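Local coordinates for catechol O-methyltransferase (PDB 7CVW), which transfers a methyl group from S-adenosyl-L-methionine to a hydroxyl of catechol-like substrates in a magnesium-dependent reaction, giving meta- and para-products equally, at residues I61-T66 with Y70-M75; P123-E128 with L153-P158; I136-D139 with P144-E147; R188-L193 with A201-M206. All blocks are in the same frame, centred on the assembly; numbering follows the deposited sequence.

Interaction 1: residues I61-T66 with Y70-M75; sequences ILELGT and YSTIWM. With SAH (S-adenosyl-L-homocysteine), chain E.
Glu63 reaches from strand 60-64 to helix 70-76 with an extended chain, its CG anti to the backbone N (chi1 170°), and spreads its carboxylate between two hydroxyls of consecutive residues. Thr72 OG1 donates to Glu63 OE1 at 2.5 Å, shorter than usual and doubtful in its exact value, the two side chains crossing at about a right angle. Ser71 OG gives its proton to Glu63 OE2, meeting it on the syn side but 30° out of the carboxylate plane. The same OG accepts from SAH N at 2.9 Å, and Gly65 O, just past the strand, takes a second bond from that ammonium. A serine suits this bridging place because its small hydroxyl both donates and accepts. Met75, bent at chi3, lays CE 3.3 Å from Glu63 OE2. Farther down, Ile61 CD1 packs on Met75 CB. The short strand and helix segments run antiparallel (168°) within the beta-alpha-beta unit that continues into strand 84-89, whose Thr87 also bonds Glu63 OE1; Phe137 of strand 133-138 and Leu49 of helix 43-55 touch Met75.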
loop_
_atom_site.group_PDB
_atom_site.type_symbol
_atom_site.label_atom_id
_atom_site.label_comp_id
_atom_site.label_asym_id
_atom_site.label_seq_id
_atom_site.Cartn_x
_atom_site.Cartn_y
_atom_site.Cartn_z
ATOM N N ILE A 61 1.055 0.516 18.309
ATOM C CA ILE A 61 1.987 0.273 17.178
ATOM C C ILE A 61 3.331 -0.156 17.750
ATOM O O ILE A 61 3.750 0.400 18.805
ATOM C CB ILE A 61 2.106 1.500 16.260
ATOM C CG1 ILE A 61 0.766 1.830 15.584
ATOM C CG2 ILE A 61 3.195 1.269 15.222
ATOM C CD1 ILE A 61 0.802 3.121 14.846
ATOM N N LEU A 62 3.964 -1.136 17.108
ATOM C CA LEU A 62 5.336 -1.583 17.455
ATOM C C LEU A 62 6.232 -1.301 16.272
ATOM O O LEU A 62 5.878 -1.696 15.157
ATOM C CB LEU A 62 5.347 -3.079 17.778
ATOM C CG LEU A 62 6.703 -3.731 18.045
ATOM C CD1 LEU A 62 7.412 -3.138 19.252
ATOM C CD2 LEU A 62 6.503 -5.206 18.270
ATOM N N GLU A 63 7.391 -0.704 16.521
ATOM C CA GLU A 63 8.403 -0.470 15.466
ATOM C C GLU A 63 9.736 -1.071 15.898
ATOM O O GLU A 63 10.128 -0.923 17.071
ATOM C CB GLU A 63 8.564 1.022 15.221
ATOM C CG GLU A 63 9.741 1.381 14.340
ATOM C CD GLU A 63 9.793 2.873 14.064
ATOM O OE1 GLU A 63 10.090 3.639 15.030
ATOM O OE2 GLU A 63 9.516 3.282 12.907
ATOM N N LEU A 64 10.400 -1.759 14.990
ATOM C CA LEU A 64 11.783 -2.255 15.217
ATOM C C LEU A 64 12.687 -1.393 14.357
ATOM O O LEU A 64 12.524 -1.419 13.133
ATOM C CB LEU A 64 11.906 -3.715 14.787
ATOM C CG LEU A 64 11.354 -4.771 15.726
ATOM C CD1 LEU A 64 9.966 -4.471 16.203
ATOM C CD2 LEU A 64 11.388 -6.140 15.059
ATOM N N GLY A 65 13.596 -0.675 14.993
ATOM C CA GLY A 65 14.552 0.162 14.278
ATOM C C GLY A 65 14.070 1.597 14.234
ATOM O O GLY A 65 13.306 1.966 13.326
ATOM N N THR A 66 14.519 2.421 15.166
ATOM C CA THR A 66 14.038 3.815 15.303
ATOM C C THR A 66 14.870 4.789 14.459
ATOM O O THR A 66 14.278 5.712 13.847
ATOM C CB THR A 66 14.100 4.213 16.779
ATOM O OG1 THR A 66 13.630 3.140 17.595
ATOM C CG2 THR A 66 13.326 5.483 17.050
ATOM N N TYR A 70 12.180 9.234 12.401
ATOM C CA TYR A 70 11.475 9.828 11.229
ATOM C C TYR A 70 10.219 8.994 10.934
ATOM O O TYR A 70 9.091 9.520 10.896
ATOM C CB TYR A 70 12.432 9.968 10.047
ATOM C CG TYR A 70 11.810 10.695 8.894
ATOM C CD1 TYR A 70 11.107 9.985 7.949
ATOM C CD2 TYR A 70 11.890 12.072 8.774
ATOM C CE1 TYR A 70 10.486 10.611 6.879
ATOM C CE2 TYR A 70 11.267 12.716 7.714
ATOM C CZ TYR A 70 10.570 11.986 6.772
ATOM O OH TYR A 70 9.905 12.610 5.767
ATOM N N SER A 71 10.375 7.686 10.727
ATOM C CA SER A 71 9.224 6.780 10.467
ATOM C C SER A 71 8.303 6.820 11.684
ATOM O O SER A 71 7.074 6.788 11.497
ATOM C CB SER A 71 9.630 5.375 10.145
ATOM O OG SER A 71 10.453 4.830 11.154
ATOM N N THR A 72 8.884 6.873 12.887
ATOM C CA THR A 72 8.156 6.881 14.172
ATOM C C THR A 72 7.174 8.058 14.218
ATOM O O THR A 72 6.000 7.884 14.608
ATOM C CB THR A 72 9.165 6.956 15.317
ATOM O OG1 THR A 72 10.287 6.129 14.975
ATOM C CG2 THR A 72 8.490 6.549 16.613
ATOM N N ILE A 73 7.637 9.239 13.847
ATOM C CA ILE A 73 6.771 10.452 13.887
ATOM C C ILE A 73 5.593 10.287 12.920
ATOM O O ILE A 73 4.463 10.611 13.291
ATOM C CB ILE A 73 7.601 11.707 13.575
ATOM C CG1 ILE A 73 8.568 11.979 14.731
ATOM C CG2 ILE A 73 6.712 12.903 13.281
ATOM C CD1 ILE A 73 9.706 12.918 14.405
ATOM N N TRP A 74 5.846 9.882 11.676
ATOM C CA TRP A 74 4.771 9.649 10.675
ATOM C C TRP A 74 3.724 8.694 11.258
ATOM O O TRP A 74 2.512 9.007 11.237
ATOM C CB TRP A 74 5.371 9.093 9.394
ATOM C CG TRP A 74 5.915 10.114 8.443
ATOM C CD1 TRP A 74 7.223 10.329 8.114
ATOM C CD2 TRP A 74 5.142 11.018 7.643
ATOM N NE1 TRP A 74 7.311 11.298 7.161
ATOM C CE2 TRP A 74 6.047 11.743 6.852
ATOM C CE3 TRP A 74 3.772 11.264 7.514
ATOM C CZ2 TRP A 74 5.623 12.725 5.950
ATOM C CZ3 TRP A 74 3.357 12.249 6.643
ATOM C CH2 TRP A 74 4.269 12.935 5.843
ATOM N N MET A 75 4.121 7.546 11.787
ATOM C CA MET A 75 3.122 6.566 12.292
ATOM C C MET A 75 2.461 7.061 13.582
ATOM O O MET A 75 1.254 6.887 13.709
ATOM C CB MET A 75 3.744 5.189 12.523
ATOM C CG MET A 75 4.167 4.561 11.217
ATOM S SD MET A 75 4.778 2.864 11.444
ATOM C CE MET A 75 6.330 3.180 12.269
HETATM N N SAH E . 12.670 3.085 10.671
HETATM C CA SAH E . 13.703 4.138 10.613
HETATM C CB SAH E . 15.021 3.576 10.060
HETATM C CG SAH E . 15.600 2.454 10.857
HETATM S SD SAH E . 17.330 2.267 10.265
HETATM C C SAH E . 13.153 5.243 9.710
HETATM O O SAH E . 13.224 6.356 10.089
HETATM O OXT SAH E . 12.709 4.885 8.673
HETATM C "C5'" SAH E . 17.809 0.754 11.156
HETATM C "C4'" SAH E . 17.934 0.997 12.635
HETATM O "O4'" SAH E . 17.984 -0.293 13.256
HETATM C "C3'" SAH E . 19.208 1.732 13.107
HETATM O "O3'" SAH E . 18.918 2.842 13.936
HETATM C "C2'" SAH E . 19.987 0.663 13.877
HETATM O "O2'" SAH E . 20.762 1.169 14.929
HETATM C "C1'" SAH E . 18.843 -0.210 14.354
HETATM N N9 SAH E . 19.223 -1.545 14.755
HETATM C C8 SAH E . 20.272 -2.291 14.305
HETATM N N7 SAH E . 20.366 -3.450 14.895
HETATM C C5 SAH E . 19.317 -3.473 15.791
HETATM C C6 SAH E . 18.864 -4.437 16.714
HETATM N N6 SAH E . 19.460 -5.595 16.912
HETATM N N1 SAH E . 17.795 -4.130 17.452
HETATM C C2 SAH E . 17.205 -2.951 17.258
HETATM N N3 SAH E . 17.549 -1.971 16.441
HETATM C C4 SAH E . 18.605 -2.301 15.706
#

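Interaction 2: residues P123-E128 with L153-P158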
loop_
_atom_site.group_PDB
_atom_site.type_symbol
_atom_site.label_atom_id
_atom_site.label_comp_id
_atom_site.label_asym_id
_atom_site.label_seq_id
_atom_site.Cartn_x
_atom_site.Cartn_y
_atom_site.Cartn_z
ATOM N N PRO A 123 10.989 -10.755 23.426
ATOM C CA PRO A 123 10.475 -11.666 24.449
ATOM C C PRO A 123 10.050 -10.949 25.735
ATOM O O PRO A 123 9.154 -11.396 26.405
ATOM C CB PRO A 123 11.603 -12.678 24.695
ATOM C CG PRO A 123 12.841 -12.074 24.085
ATOM C CD PRO A 123 12.339 -11.141 22.992
ATOM N N GLN A 124 10.619 -9.786 26.019
ATOM C CA GLN A 124 10.163 -8.950 27.154
ATOM C C GLN A 124 8.725 -8.498 26.886
ATOM O O GLN A 124 7.908 -8.521 27.810
ATOM C CB GLN A 124 11.030 -7.704 27.361
ATOM C CG GLN A 124 12.525 -7.964 27.484
ATOM C CD GLN A 124 13.320 -6.687 27.578
ATOM O OE1 GLN A 124 12.811 -5.580 27.354
ATOM N NE2 GLN A 124 14.595 -6.843 27.878
ATOM N N LEU A 125 8.423 -8.047 25.661
ATOM C CA LEU A 125 7.077 -7.532 25.323
ATOM C C LEU A 125 6.071 -8.680 25.451
ATOM O O LEU A 125 4.952 -8.419 25.931
ATOM C CB LEU A 125 7.110 -6.964 23.900
ATOM C CG LEU A 125 7.934 -5.680 23.721
ATOM C CD1 LEU A 125 8.069 -5.304 22.243
ATOM C CD2 LEU A 125 7.340 -4.519 24.480
ATOM N N VAL A 126 6.478 -9.907 25.086
ATOM C CA VAL A 126 5.610 -11.112 25.264
ATOM C C VAL A 126 5.386 -11.335 26.768
ATOM O O VAL A 126 4.198 -11.450 27.170
ATOM C CB VAL A 126 6.175 -12.347 24.546
ATOM C CG1 VAL A 126 5.392 -13.606 24.911
ATOM C CG2 VAL A 126 6.148 -12.128 23.043
ATOM N N GLU A 127 6.448 -11.323 27.580
ATOM C CA GLU A 127 6.319 -11.518 29.052
ATOM C C GLU A 127 5.413 -10.438 29.645
ATOM O O GLU A 127 4.610 -10.771 30.548
ATOM C CB GLU A 127 7.687 -11.538 29.732
ATOM C CG GLU A 127 7.555 -11.744 31.225
ATOM C CD GLU A 127 8.811 -12.061 32.005
ATOM O OE1 GLU A 127 9.913 -12.046 31.409
ATOM O OE2 GLU A 127 8.672 -12.306 33.236
ATOM N N GLU A 128 5.507 -9.194 29.164
ATOM C CA GLU A 128 4.745 -8.035 29.682
ATOM C C GLU A 128 3.274 -8.110 29.265
ATOM O O GLU A 128 2.477 -7.377 29.841
ATOM C CB GLU A 128 5.325 -6.731 29.145
ATOM C CG GLU A 128 6.689 -6.408 29.713
ATOM C CD GLU A 128 7.482 -5.434 28.851
ATOM O OE1 GLU A 128 6.849 -4.683 28.055
ATOM O OE2 GLU A 128 8.717 -5.405 28.979
ATOM N N LEU A 153 4.303 -12.133 15.193
ATOM C CA LEU A 153 3.044 -12.933 15.210
ATOM C C LEU A 153 2.603 -13.200 16.653
ATOM O O LEU A 153 1.394 -13.158 16.937
ATOM C CB LEU A 153 3.278 -14.236 14.447
ATOM C CG LEU A 153 3.425 -14.075 12.938
ATOM C CD1 LEU A 153 3.730 -15.427 12.296
ATOM C CD2 LEU A 153 2.175 -13.492 12.329
ATOM N N ARG A 154 3.547 -13.452 17.549
ATOM C CA ARG A 154 3.239 -13.672 18.986
ATOM C C ARG A 154 2.620 -12.403 19.593
ATOM O O ARG A 154 1.960 -12.511 20.614
ATOM C CB ARG A 154 4.509 -14.093 19.720
ATOM C CG ARG A 154 4.910 -15.541 19.486
ATOM C CD ARG A 154 4.470 -16.391 20.661
ATOM N NE ARG A 154 5.614 -16.732 21.493
ATOM C CZ ARG A 154 5.582 -16.916 22.809
ATOM N NH1 ARG A 154 4.457 -16.755 23.492
ATOM N NH2 ARG A 154 6.694 -17.240 23.439
ATOM N N LEU A 155 2.859 -11.227 19.016
ATOM C CA LEU A 155 2.413 -9.922 19.551
ATOM C C LEU A 155 1.277 -9.353 18.686
ATOM O O LEU A 155 0.992 -8.154 18.826
ATOM C CB LEU A 155 3.630 -8.993 19.578
ATOM C CG LEU A 155 4.683 -9.386 20.611
ATOM C CD1 LEU A 155 5.976 -8.637 20.368
ATOM C CD2 LEU A 155 4.147 -9.144 22.023
ATOM N N SER A 156 0.624 -10.195 17.881
ATOM C CA SER A 156 -0.398 -9.772 16.892
ATOM C C SER A 156 -1.779 -10.201 17.365
ATOM O O SER A 156 -1.860 -11.082 18.247
ATOM C CB SER A 156 -0.112 -10.343 15.519
ATOM O OG SER A 156 1.032 -9.713 14.937
ATOM N N ARG A 157 -2.796 -9.620 16.742
ATOM C CA ARG A 157 -4.196 -10.107 16.804
ATOM C C ARG A 157 -4.602 -10.471 15.385
ATOM O O ARG A 157 -3.960 -10.046 14.427
ATOM C CB ARG A 157 -5.115 -9.011 17.352
ATOM C CG ARG A 157 -5.081 -7.716 16.554
ATOM C CD ARG A 157 -6.264 -6.801 16.772
ATOM N NE ARG A 157 -6.145 -5.502 16.121
ATOM C CZ ARG A 157 -6.440 -5.215 14.857
ATOM N NH1 ARG A 157 -6.853 -6.149 14.016
ATOM N NH2 ARG A 157 -6.322 -3.971 14.424
ATOM N N PRO A 158 -5.709 -11.210 15.176
ATOM C CA PRO A 158 -6.287 -11.309 13.838
ATOM C C PRO A 158 -6.507 -9.908 13.253
ATOM O O PRO A 158 -7.099 -9.065 13.936
ATOM C CB PRO A 158 -7.603 -12.056 14.114
ATOM C CG PRO A 158 -7.275 -12.898 15.324
ATOM C CD PRO A 158 -6.484 -11.949 16.194
#
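Val126 meets both Leu155 and Arg154, CG2 mainly against Leu155 and CG1 against the Arg154 guanidinium, and the two halves of the contact differ sharply. On the inner side Val126 CG2 packs 3.7 Å from Leu155 CD2, the side chains crossing at a slant, while Leu125 CB lies 4.1 Å from Leu155 CD1. Leucine suits position 155, just after helix 145-154, because its forked end can fill the angle between two successive residues of helix 118-128. Its CG stands beside the backbone N (chi1 -69°), which carries both methyls toward that helix. Leu155 also touches Phe133 of strand 133-138, which places this side next to the sheet.

The outer side is thinner. There the Arg154 chain, bent at chi2 and chi3, reaches over to helix 118-128 so that one face of its guanidinium rests on Val126 CG1, with NH1 3.6 Å from that methyl.

Trp151, a turn before Arg154, also touches Val126. The contact rests on van der Waals packing, with the charged guanidinium joining through its flat face. Arginine fits the rim because that flat group can cover a methyl while its N-H groups remain at an exposed position, where solvent can probably hydrate the charge.

Interaction 3: residues I136-D139 with P144-E147. With MG (magnesium ion), chain C; SAH (S-adenosyl-L-homocysteine), chain E.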
loop_
_atom_site.group_PDB
_atom_site.type_symbol
_atom_site.label_atom_id
_atom_site.label_comp_id
_atom_site.label_asym_id
_atom_site.label_seq_id
_atom_site.Cartn_x
_atom_site.Cartn_y
_atom_site.Cartn_z
ATOM N N ILE A 136 2.696 -3.360 13.018
ATOM C CA ILE A 136 4.104 -3.643 13.401
ATOM C C ILE A 136 4.965 -3.293 12.206
ATOM O O ILE A 136 4.658 -3.800 11.097
ATOM C CB ILE A 136 4.293 -5.103 13.858
ATOM C CG1 ILE A 136 3.326 -5.437 15.001
ATOM C CG2 ILE A 136 5.738 -5.353 14.255
ATOM C CD1 ILE A 136 3.383 -6.845 15.493
ATOM N N PHE A 137 5.972 -2.454 12.412
ATOM C CA PHE A 137 6.924 -2.046 11.356
ATOM C C PHE A 137 8.278 -2.640 11.695
ATOM O O PHE A 137 8.889 -2.237 12.682
ATOM C CB PHE A 137 6.949 -0.525 11.191
ATOM C CG PHE A 137 7.831 -0.014 10.079
ATOM C CD1 PHE A 137 7.748 -0.564 8.807
ATOM C CD2 PHE A 137 8.724 1.037 10.277
ATOM C CE1 PHE A 137 8.550 -0.090 7.784
ATOM C CE2 PHE A 137 9.519 1.504 9.243
ATOM C CZ PHE A 137 9.414 0.956 7.994
ATOM N N ILE A 138 8.718 -3.602 10.898
ATOM C CA ILE A 138 10.037 -4.272 11.031
ATOM C C ILE A 138 11.043 -3.541 10.145
ATOM O O ILE A 138 10.920 -3.591 8.905
ATOM C CB ILE A 138 9.945 -5.745 10.650
ATOM C CG1 ILE A 138 8.892 -6.460 11.496
ATOM C CG2 ILE A 138 11.320 -6.385 10.762
ATOM C CD1 ILE A 138 8.716 -7.911 11.137
ATOM N N ASP A 139 11.994 -2.855 10.772
ATOM C CA ASP A 139 12.948 -2.018 10.007
ATOM C C ASP A 139 14.261 -1.884 10.765
ATOM O O ASP A 139 14.870 -0.831 10.696
ATOM C CB ASP A 139 12.336 -0.662 9.670
ATOM C CG ASP A 139 13.108 0.022 8.562
ATOM O OD1 ASP A 139 13.739 -0.736 7.740
ATOM O OD2 ASP A 139 13.080 1.307 8.524
ATOM N N PRO A 144 18.126 -10.925 10.856
ATOM C CA PRO A 144 17.107 -11.591 11.679
ATOM C C PRO A 144 15.642 -11.233 11.381
ATOM O O PRO A 144 14.772 -11.560 12.167
ATOM C CB PRO A 144 17.445 -11.170 13.111
ATOM C CG PRO A 144 18.212 -9.899 12.990
ATOM C CD PRO A 144 18.686 -9.768 11.561
ATOM N N TYR A 145 15.368 -10.586 10.263
ATOM C CA TYR A 145 13.963 -10.244 9.911
ATOM C C TYR A 145 13.079 -11.481 10.064
ATOM O O TYR A 145 11.971 -11.384 10.574
ATOM C CB TYR A 145 13.842 -9.768 8.473
ATOM C CG TYR A 145 13.817 -8.284 8.259
ATOM C CD1 TYR A 145 14.562 -7.420 9.044
ATOM C CD2 TYR A 145 13.138 -7.759 7.167
ATOM C CE1 TYR A 145 14.548 -6.053 8.818
ATOM C CE2 TYR A 145 13.134 -6.402 6.914
ATOM C CZ TYR A 145 13.859 -5.544 7.729
ATOM O OH TYR A 145 13.889 -4.200 7.482
ATOM N N THR A 146 13.548 -12.645 9.621
ATOM C CA THR A 146 12.759 -13.904 9.704
ATOM C C THR A 146 12.309 -14.140 11.146
ATOM O O THR A 146 11.143 -14.418 11.351
ATOM C CB THR A 146 13.565 -15.071 9.121
ATOM O OG1 THR A 146 13.831 -14.812 7.739
ATOM C CG2 THR A 146 12.832 -16.382 9.255
ATOM N N GLU A 147 13.223 -14.019 12.107
ATOM C CA GLU A 147 12.891 -14.271 13.525
ATOM C C GLU A 147 12.050 -13.127 14.093
ATOM O O GLU A 147 11.159 -13.375 14.887
ATOM C CB GLU A 147 14.172 -14.475 14.314
ATOM C CG GLU A 147 14.816 -15.805 13.976
ATOM C CD GLU A 147 15.332 -15.942 12.557
ATOM O OE1 GLU A 147 16.145 -15.082 12.133
ATOM O OE2 GLU A 147 14.906 -16.926 11.865
HETATM MG MG MG C . 14.418 0.986 6.243
HETATM N N SAH E . 12.670 3.085 10.671
HETATM C CA SAH E . 13.703 4.138 10.613
HETATM C CB SAH E . 15.021 3.576 10.060
HETATM C CG SAH E . 15.600 2.454 10.857
HETATM S SD SAH E . 17.330 2.267 10.265
HETATM C C SAH E . 13.153 5.243 9.710
HETATM O O SAH E . 13.224 6.356 10.089
HETATM O OXT SAH E . 12.709 4.885 8.673
HETATM C "C5'" SAH E . 17.809 0.754 11.156
HETATM C "C4'" SAH E . 17.934 0.997 12.635
HETATM O "O4'" SAH E . 17.984 -0.293 13.256
HETATM C "C3'" SAH E . 19.208 1.732 13.107
HETATM O "O3'" SAH E . 18.918 2.842 13.936
HETATM C "C2'" SAH E . 19.987 0.663 13.877
HETATM O "O2'" SAH E . 20.762 1.169 14.929
HETATM C "C1'" SAH E . 18.843 -0.210 14.354
HETATM N N9 SAH E . 19.223 -1.545 14.755
HETATM C C8 SAH E . 20.272 -2.291 14.305
HETATM N N7 SAH E . 20.366 -3.450 14.895
HETATM C C5 SAH E . 19.317 -3.473 15.791
HETATM C C6 SAH E . 18.864 -4.437 16.714
HETATM N N6 SAH E . 19.460 -5.595 16.912
HETATM N N1 SAH E . 17.795 -4.130 17.452
HETATM C C2 SAH E . 17.205 -2.951 17.258
HETATM N N3 SAH E . 17.549 -1.971 16.441
HETATM C C4 SAH E . 18.605 -2.301 15.706
HETATM O O HOH W 1 14.130 3.334 6.537
HETATM O O HOH W 2 16.533 0.584 7.516
#
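The phenol ring of Tyr145 carries Ile138 CG2 on one face, almost over its centre: the methyl is 3.8 Å from the ring centroid and 12° off the normal, a clear CH-pi contact. CG2 is placed there by an isoleucine torsion that sets it anti to the backbone N, and a beta-branched residue suits the strand end because it offers such a methyl close to the backbone. The Phe137 ring points to the other side of the strand, with Asp139 CB lying 3.5 Å above one face, offset toward the rim.

Tyr145 lies beside Asp139, pointing the same way, with ring and carboxylate planes 72° apart. Its OH is 3.5 Å from Asp139 OD1, but its hydrogen-bond partners are Asp165 O and Lys142 NZ, which fix the phenol in place. Asp139 itself serves two ligands. OD1 binds the magnesium ion at 2.4 Å and OD2 sits farther from it, at 2.7 Å, while also accepting from SAH N at 2.8 Å. Asp165, Asn166 and two waters also bind the metal; one of these waters also hydrogen-bonds SAH OXT.

The carboxylate of Asp139 thus links the metal to the amino group of the cofactor product, so that cofactor and metal sites share one side chain.

Interaction 4: residues R188-L193 with A201-M206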
loop_
_atom_site.group_PDB
_atom_site.type_symbol
_atom_site.label_atom_id
_atom_site.label_comp_id
_atom_site.label_asym_id
_atom_site.label_seq_id
_atom_site.Cartn_x
_atom_site.Cartn_y
_atom_site.Cartn_z
ATOM N N ARG A 188 15.794 -14.668 2.855
ATOM C CA ARG A 188 15.343 -15.694 3.816
ATOM C C ARG A 188 13.968 -15.286 4.350
ATOM O O ARG A 188 13.088 -16.135 4.466
ATOM C CB ARG A 188 16.379 -15.879 4.927
ATOM C CG ARG A 188 16.092 -17.074 5.814
ATOM C CD ARG A 188 17.293 -17.476 6.644
ATOM N NE ARG A 188 17.591 -16.463 7.636
ATOM C CZ ARG A 188 17.040 -16.406 8.848
ATOM N NH1 ARG A 188 16.225 -17.363 9.283
ATOM N NH2 ARG A 188 17.352 -15.396 9.648
ATOM N N PHE A 189 13.788 -14.000 4.675
ATOM C CA PHE A 189 12.493 -13.456 5.141
ATOM C C PHE A 189 11.436 -13.681 4.055
ATOM O O PHE A 189 10.301 -14.015 4.362
ATOM C CB PHE A 189 12.659 -11.974 5.495
ATOM C CG PHE A 189 11.352 -11.281 5.744
ATOM C CD1 PHE A 189 10.753 -11.353 6.985
ATOM C CD2 PHE A 189 10.699 -10.606 4.714
ATOM C CE1 PHE A 189 9.537 -10.732 7.210
ATOM C CE2 PHE A 189 9.473 -10.005 4.945
ATOM C CZ PHE A 189 8.908 -10.060 6.190
ATOM N N ASN A 190 11.764 -13.383 2.806
ATOM C CA ASN A 190 10.782 -13.477 1.687
ATOM C C ASN A 190 10.371 -14.944 1.518
ATOM O O ASN A 190 9.169 -15.238 1.285
ATOM C CB ASN A 190 11.357 -12.884 0.400
ATOM C CG ASN A 190 11.505 -11.376 0.447
ATOM O OD1 ASN A 190 10.946 -10.722 1.329
ATOM N ND2 ASN A 190 12.300 -10.844 -0.468
ATOM N N ALA A 191 11.333 -15.860 1.586
ATOM C CA ALA A 191 11.038 -17.318 1.521
ATOM C C ALA A 191 10.099 -17.717 2.662
ATOM O O ALA A 191 9.157 -18.489 2.436
ATOM C CB ALA A 191 12.305 -18.131 1.567
ATOM N N MET A 192 10.383 -17.254 3.876
ATOM C CA MET A 192 9.539 -17.519 5.060
ATOM C C MET A 192 8.150 -16.992 4.764
ATOM O O MET A 192 7.164 -17.705 5.026
ATOM C CB MET A 192 10.130 -16.857 6.302
ATOM C CG MET A 192 9.288 -17.042 7.546
ATOM S SD MET A 192 7.926 -15.859 7.672
ATOM C CE MET A 192 8.762 -14.261 7.594
ATOM N N LEU A 193 8.066 -15.798 4.191
ATOM C CA LEU A 193 6.757 -15.163 3.997
ATOM C C LEU A 193 5.953 -15.976 2.973
ATOM O O LEU A 193 4.749 -16.216 3.229
ATOM C CB LEU A 193 7.021 -13.706 3.597
ATOM C CG LEU A 193 5.830 -12.781 3.696
ATOM C CD1 LEU A 193 5.237 -12.784 5.097
ATOM C CD2 LEU A 193 6.248 -11.399 3.247
ATOM N N ALA A 201 -0.171 -12.025 2.402
ATOM C CA ALA A 201 0.929 -11.057 2.224
ATOM C C ALA A 201 1.239 -10.773 0.761
ATOM O O ALA A 201 0.902 -11.582 -0.129
ATOM C CB ALA A 201 2.167 -11.566 2.922
ATOM N N THR A 202 1.919 -9.656 0.531
ATOM C CA THR A 202 2.499 -9.297 -0.776
ATOM C C THR A 202 3.818 -8.597 -0.502
ATOM O O THR A 202 4.124 -8.298 0.646
ATOM C CB THR A 202 1.553 -8.428 -1.620
ATOM O OG1 THR A 202 2.075 -8.409 -2.959
ATOM C CG2 THR A 202 1.413 -7.019 -1.082
ATOM N N ILE A 203 4.568 -8.336 -1.551
ATOM C CA ILE A 203 5.719 -7.406 -1.500
ATOM C C ILE A 203 5.440 -6.307 -2.525
ATOM O O ILE A 203 5.064 -6.620 -3.701
ATOM C CB ILE A 203 7.058 -8.120 -1.759
ATOM C CG1 ILE A 203 7.364 -9.122 -0.641
ATOM C CG2 ILE A 203 8.167 -7.103 -1.939
ATOM C CD1 ILE A 203 8.385 -10.179 -1.032
ATOM N N LEU A 204 5.547 -5.059 -2.099
ATOM C CA LEU A 204 5.382 -3.886 -2.987
ATOM C C LEU A 204 6.759 -3.424 -3.409
ATOM O O LEU A 204 7.509 -2.960 -2.538
ATOM C CB LEU A 204 4.747 -2.707 -2.252
ATOM C CG LEU A 204 3.263 -2.775 -1.983
ATOM C CD1 LEU A 204 2.848 -1.615 -1.068
ATOM C CD2 LEU A 204 2.497 -2.715 -3.295
ATOM N N GLN A 205 7.039 -3.454 -4.698
ATOM C CA GLN A 205 8.249 -2.830 -5.249
ATOM C C GLN A 205 8.146 -1.319 -5.045
ATOM O O GLN A 205 7.054 -0.748 -5.250
ATOM C CB GLN A 205 8.435 -3.193 -6.712
ATOM C CG GLN A 205 8.584 -4.687 -6.959
ATOM C CD GLN A 205 9.050 -5.009 -8.358
ATOM O OE1 GLN A 205 8.422 -5.791 -9.097
ATOM N NE2 GLN A 205 10.179 -4.445 -8.717
ATOM N N MET A 206 9.253 -0.700 -4.665
ATOM C CA MET A 206 9.258 0.757 -4.419
ATOM C C MET A 206 10.421 1.436 -5.121
ATOM O O MET A 206 11.552 0.941 -5.100
ATOM C CB MET A 206 9.279 1.051 -2.927
ATOM C CG MET A 206 7.957 0.666 -2.293
ATOM S SD MET A 206 7.858 1.288 -0.616
ATOM C CE MET A 206 6.226 0.675 -0.191
#
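Leu193 packs on Ala201: Leu193 CG stands 3.9 Å from Ala201 CB, and both leucine methyls lie at nearly the same range, so the fork straddles the single alanine methyl. Leu193 CG is anti to the backbone N (chi1 -165°), which swings the fork from the helix toward the strand. Alanine suits this place because its short side chain lets the broad leucine come close to the backbone. One helical turn earlier Asn190 crosses Ile203 at about a right angle, its amide meeting the isoleucine CD1, with OD1 at 3.5 Å. This is van der Waals contact, and the amide nitrogen finds its hydrogen bonds farther out.

In the next shell, Asn190 ND2 bonds to Val167 O and to Tyr12 OH of the second subunit, which hold the amide in orientation. Val167 also touches Ile203, while Phe149 and Ala216 touch Leu193. Lys47 of the second subunit bonds to Ala201 O, and its Ile13 packs on Ile203, so the contact forms part of the dimer interface.

The arrangement is a helix laid over the outermost strand of the sheet within this chain, joining helix 181-195 to strand 199-206, which runs antiparallel to strand 213-220 in the Rossmann-like class I methyltransferase fold.

In the fold
Interactions 1, 3 and 4 reach the same mixed seven-stranded sheet. Strands 60-64 and 133-138 are neighbours within it, paired through Leu62 and Leu64 with Phe137, so interactions 1 and 3, with centres about 13 Å apart, join in one SAH site. Interaction 2 brackets interaction 3 in sequence and shares helix 145-154 with it; its Leu125 and Leu155 also touch Leu62 of interaction 1. Interaction 4 comes last in the chain, with its centre about 11 Å from that of interaction 3, to which the Glu147–Arg188 salt bridge ties it. Cofactor and metal are thus bound where strands 60-64 and 133-138 end, as is usual in this fold.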